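Local coordinates for conjugal transfer protein (Escherichia coli, PDB 5I97) that is an inner-membrane, VirB8-like component of the pKM101 type IV secretion system, probably helping to build the channel for conjugal transfer, represented here by its soluble NTF2-like domain, at residues 34-37 with 38-42; 53-56 with 57-61. All coordinates share one frame; numbering follows the deposited sequence.

Contact 1 (34-37 with 38-42); sequences LTQY and VIHRE
The guanidinium of Arg41 meets Tyr37 OH at its edge: NH1 donates to OH over 3.0 Å with the oxygen in the guanidinium plane, although the N-H...O angle of 141° is bent. The Tyr37 ring itself has Arg41 CD set obliquely against it, 3.9 Å from CE2. The two side chains run alongside each other in the same direction because each sends CG anti to its own backbone nitrogen (chi1 -175° for Tyr37) and the arginine chain then stays extended as far as NE. Around the helix, the imidazole of His40 holds a water in its plane at the NE2 edge, 3.0 Å away, and that water accepts from Gln36 NE2 at 2.8 Å; His40 ND1 turns instead to Asp52.

All this sits on helix 27-42, which lies across the antiparallel sheet of the NTF2-like VirB8 fold. Ordinary i to i+4 backbone bonds, such as His40 N to Gln36 O at 2.9 Å, carry the two pairs. Leu34 and Val38 face the sheet, while Tyr37, whose hydroxyl also bonds Ser60 OG, packs edge-to-face with Tyr156. A phenylalanine in place of Tyr37 would probably leave Arg41 NH1 and Ser60 OG without this shared partner, setting the guanidinium free to turn.

Contact 2 (53-56 with 57-61); sequences YTAV and GLMST
Val56 O faces Ser60 OG where helix 49-58 runs out, at the helix C-terminus in this NTF2-like domain. This is the tight part of the contact. Ser60 OG donates to Val56 O, but the modelled separation of 2.4 Å is very short and its exact value is doubtful. The torsion at Ser60 (chi1 -49°) sets OG beside its own backbone nitrogen, and from there the hydroxyl faces back to the last turn of the helix, with Val56 CG1 3.7 Å from OG. Met59 has already left helical backbone angles, and its N-H is shared between two weak bonds, to Ala55 O at 3.1 Å and to Val56 O at 3.2 Å. Val56 O thus has a weak backbone bond and, if the short hydroxyl contact is taken at face value, a second donor. Buried Met59 stretches out beyond CG; its CG passes 3.3 Å from Ala55 O, and its methyl CE arrives beside Ala55 CB. Helix 27-42 closes over this part, with His40 against Ala55 and Tyr37 against Val56 and Met59.

The solvent side is looser. There Thr54, exposed, and Leu58, partly exposed, lie side by side and point the same way, their side chains meeting methyl to methyl. The hydroxyl of Thr54 bonds back to Gln50 O, and its methyl CG2 is the branch that meets the leucine; Leu58 in turn rests on Val146 of a loop. Beneath them the helix is still regular: Gly57 N bonds Tyr53 O, and Leu58 N reaches Thr54 O at an N-H...O angle of 154°. The side chains above are spaced more widely, Thr54 CG2 standing 4.1 Å from Leu58 CD1.

Contacts 1 and 2 lie on successive helices, 27-42 and 49-58, with centres about 10 Å apart. Both are partly buried, but contact 1 sits nearer the middle of the chain, between the sheet and the second helix, whereas contact 2 is farther out and includes an exposed threonine. Contact 1 relies on polar side-chain ends and a bridging water along an intact helix; contact 2 combines backbone carbonyls, one serine hydroxyl and apolar side chains where a helix ends. They meet at Tyr37 OH and Ser60 OG, 2.9 Å apart and probably hydrogen-bonded, and at His40 CD2, which packs against Ala55 CB.

Contact 1 (34-37 with 38-42)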
loop_
_atom_site.group_PDB
_atom_site.type_symbol
_atom_site.label_atom_id
_atom_site.label_comp_id
_atom_site.label_asym_id
_atom_site.label_seq_id
_atom_site.Cartn_x
_atom_site.Cartn_y
_atom_site.Cartn_z
ATOM N N LEU A 34 -0.436 -13.583 -17.774
ATOM C CA LEU A 34 -1.498 -12.699 -18.213
ATOM C C LEU A 34 -1.837 -11.659 -17.144
ATOM O O LEU A 34 -2.028 -10.491 -17.460
ATOM C CB LEU A 34 -2.735 -13.494 -18.586
ATOM C CG LEU A 34 -2.613 -14.248 -19.904
ATOM C CD1 LEU A 34 -3.555 -15.440 -19.908
ATOM C CD2 LEU A 34 -2.855 -13.344 -21.090
ATOM N N THR A 35 -1.902 -12.080 -15.884
ATOM C CA THR A 35 -2.202 -11.148 -14.817
ATOM C C THR A 35 -1.015 -10.198 -14.599
ATOM O O THR A 35 -1.213 -9.029 -14.298
ATOM C CB THR A 35 -2.588 -11.862 -13.485
ATOM O OG1 THR A 35 -1.587 -12.811 -13.127
ATOM C CG2 THR A 35 -3.918 -12.574 -13.614
ATOM N N GLN A 36 0.207 -10.705 -14.743
ATOM C CA GLN A 36 1.405 -9.868 -14.650
ATOM C C GLN A 36 1.397 -8.782 -15.700
ATOM O O GLN A 36 1.782 -7.652 -15.443
ATOM C CB GLN A 36 2.673 -10.704 -14.837
ATOM C CG GLN A 36 3.060 -11.527 -13.650
ATOM C CD GLN A 36 3.512 -10.669 -12.513
ATOM O OE1 GLN A 36 2.861 -10.609 -11.480
ATOM N NE2 GLN A 36 4.649 -10.006 -12.687
ATOM N N TYR A 37 0.948 -9.140 -16.888
ATOM C CA TYR A 37 0.921 -8.210 -17.990
ATOM C C TYR A 37 -0.055 -7.084 -17.689
ATOM O O TYR A 37 0.282 -5.917 -17.855
ATOM C CB TYR A 37 0.553 -8.922 -19.285
ATOM C CG TYR A 37 0.612 -8.056 -20.516
ATOM C CD1 TYR A 37 1.791 -7.907 -21.232
ATOM C CD2 TYR A 37 -0.514 -7.375 -20.963
ATOM C CE1 TYR A 37 1.847 -7.114 -22.369
ATOM C CE2 TYR A 37 -0.470 -6.587 -22.098
ATOM C CZ TYR A 37 0.710 -6.456 -22.796
ATOM O OH TYR A 37 0.748 -5.668 -23.918
ATOM N N VAL A 38 -1.257 -7.443 -17.254
ATOM C CA VAL A 38 -2.268 -6.460 -16.921
ATOM C C VAL A 38 -1.803 -5.572 -15.778
ATOM O O VAL A 38 -1.992 -4.368 -15.800
ATOM C CB VAL A 38 -3.596 -7.127 -16.544
ATOM C CG1 VAL A 38 -4.574 -6.101 -15.951
ATOM C CG2 VAL A 38 -4.188 -7.837 -17.744
ATOM N N ILE A 39 -1.183 -6.168 -14.776
ATOM C CA ILE A 39 -0.688 -5.390 -13.660
ATOM C C ILE A 39 0.402 -4.408 -14.098
ATOM O O ILE A 39 0.390 -3.250 -13.690
ATOM C CB ILE A 39 -0.185 -6.308 -12.548
ATOM C CG1 ILE A 39 -1.376 -6.984 -11.867
ATOM C CG2 ILE A 39 0.578 -5.523 -11.510
ATOM C CD1 ILE A 39 -0.997 -8.106 -10.929
ATOM N N HIS A 40 1.328 -4.864 -14.943
ATOM C CA HIS A 40 2.399 -4.011 -15.433
ATOM C C HIS A 40 1.849 -2.870 -16.281
ATOM O O HIS A 40 2.333 -1.745 -16.204
ATOM C CB HIS A 40 3.396 -4.805 -16.279
ATOM C CG HIS A 40 4.408 -5.579 -15.497
ATOM N ND1 HIS A 40 5.180 -5.015 -14.503
ATOM C CD2 HIS A 40 4.797 -6.875 -15.581
ATOM C CE1 HIS A 40 5.993 -5.930 -14.006
ATOM N NE2 HIS A 40 5.781 -7.067 -14.645
ATOM N N ARG A 41 0.842 -3.173 -17.094
ATOM C CA ARG A 41 0.359 -2.228 -18.090
ATOM C C ARG A 41 -0.674 -1.239 -17.554
ATOM O O ARG A 41 -0.671 -0.075 -17.938
ATOM C CB ARG A 41 -0.216 -2.985 -19.283
ATOM C CG ARG A 41 -0.830 -2.106 -20.328
ATOM C CD ARG A 41 -0.888 -2.775 -21.673
ATOM N NE ARG A 41 -1.515 -1.903 -22.658
ATOM C CZ ARG A 41 -1.470 -2.087 -23.971
ATOM N NH1 ARG A 41 -0.803 -3.113 -24.485
ATOM N NH2 ARG A 41 -2.085 -1.237 -24.772
ATOM N N GLU A 42 -1.536 -1.693 -16.650
ATOM C CA GLU A 42 -2.643 -0.865 -16.191
ATOM C C GLU A 42 -2.325 -0.151 -14.891
ATOM O O GLU A 42 -3.063 0.729 -14.468
ATOM C CB GLU A 42 -3.909 -1.712 -16.024
ATOM C CG GLU A 42 -4.350 -2.388 -17.303
ATOM C CD GLU A 42 -4.651 -1.399 -18.401
ATOM O OE1 GLU A 42 -5.117 -0.285 -18.085
ATOM O OE2 GLU A 42 -4.394 -1.723 -19.581
HETATM O O HOH W 1 6.518 -9.941 -14.715
#

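Contact 2 (53-56 with 57-61)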
loop_
_atom_site.group_PDB
_atom_site.type_symbol
_atom_site.label_atom_id
_atom_site.label_comp_id
_atom_site.label_asym_id
_atom_site.label_seq_id
_atom_site.Cartn_x
_atom_site.Cartn_y
_atom_site.Cartn_z
ATOM N N TYR A 53 7.222 -0.568 -17.985
ATOM C CA TYR A 53 7.318 -0.231 -19.404
ATOM C C TYR A 53 8.184 -1.232 -20.164
ATOM O O TYR A 53 7.882 -1.620 -21.293
ATOM C CB TYR A 53 7.879 1.180 -19.566
ATOM C CG TYR A 53 8.055 1.622 -20.991
ATOM C CD1 TYR A 53 7.013 2.224 -21.682
ATOM C CD2 TYR A 53 9.253 1.419 -21.654
ATOM C CE1 TYR A 53 7.168 2.640 -22.982
ATOM C CE2 TYR A 53 9.414 1.821 -22.956
ATOM C CZ TYR A 53 8.370 2.435 -23.615
ATOM O OH TYR A 53 8.537 2.827 -24.921
ATOM N N THR A 54 9.304 -1.591 -19.562
ATOM C CA THR A 54 10.194 -2.576 -20.151
ATOM C C THR A 54 9.496 -3.925 -20.240
ATOM O O THR A 54 9.552 -4.580 -21.274
ATOM C CB THR A 54 11.493 -2.701 -19.348
ATOM O OG1 THR A 54 12.202 -1.458 -19.427
ATOM C CG2 THR A 54 12.374 -3.803 -19.909
ATOM N N ALA A 55 8.808 -4.313 -19.170
ATOM C CA ALA A 55 8.120 -5.596 -19.126
ATOM C C ALA A 55 7.036 -5.724 -20.194
ATOM O O ALA A 55 6.962 -6.748 -20.884
ATOM C CB ALA A 55 7.526 -5.822 -17.751
ATOM N N VAL A 56 6.196 -4.705 -20.331
ATOM C CA VAL A 56 5.135 -4.734 -21.330
ATOM C C VAL A 56 5.703 -4.855 -22.732
ATOM O O VAL A 56 5.163 -5.588 -23.563
ATOM C CB VAL A 56 4.253 -3.483 -21.247
ATOM C CG1 VAL A 56 3.273 -3.425 -22.408
ATOM C CG2 VAL A 56 3.535 -3.443 -19.915
ATOM N N GLY A 57 6.809 -4.157 -22.979
ATOM C CA GLY A 57 7.482 -4.216 -24.263
ATOM C C GLY A 57 7.984 -5.606 -24.610
ATOM O O GLY A 57 7.840 -6.056 -25.741
ATOM N N LEU A 58 8.580 -6.287 -23.639
ATOM C CA LEU A 58 9.110 -7.625 -23.870
ATOM C C LEU A 58 8.001 -8.659 -24.024
ATOM O O LEU A 58 8.201 -9.691 -24.639
ATOM C CB LEU A 58 10.043 -8.044 -22.734
ATOM C CG LEU A 58 11.301 -7.204 -22.536
ATOM C CD1 LEU A 58 12.057 -7.674 -21.310
ATOM C CD2 LEU A 58 12.185 -7.287 -23.775
ATOM N N MET A 59 6.828 -8.363 -23.474
ATOM C CA MET A 59 5.732 -9.311 -23.468
ATOM C C MET A 59 4.669 -8.957 -24.484
ATOM O O MET A 59 3.520 -9.350 -24.333
ATOM C CB MET A 59 5.106 -9.397 -22.080
ATOM C CG MET A 59 6.045 -9.900 -21.012
ATOM S SD MET A 59 5.300 -9.748 -19.392
ATOM C CE MET A 59 6.704 -10.131 -18.360
ATOM N N SER A 60 5.047 -8.217 -25.519
ATOM C CA SER A 60 4.081 -7.813 -26.525
ATOM C C SER A 60 4.646 -8.073 -27.909
ATOM O O SER A 60 5.850 -8.012 -28.105
ATOM C CB SER A 60 3.732 -6.318 -26.400
ATOM O OG SER A 60 3.395 -5.926 -25.081
ATOM N N THR A 61 3.769 -8.337 -28.870
ATOM C CA THR A 61 4.153 -8.292 -30.261
ATOM C C THR A 61 4.434 -6.829 -30.592
ATOM O O THR A 61 3.930 -5.930 -29.920
ATOM C CB THR A 61 3.066 -8.851 -31.195
ATOM O OG1 THR A 61 1.859 -8.104 -31.029
ATOM C CG2 THR A 61 2.794 -10.326 -30.903
#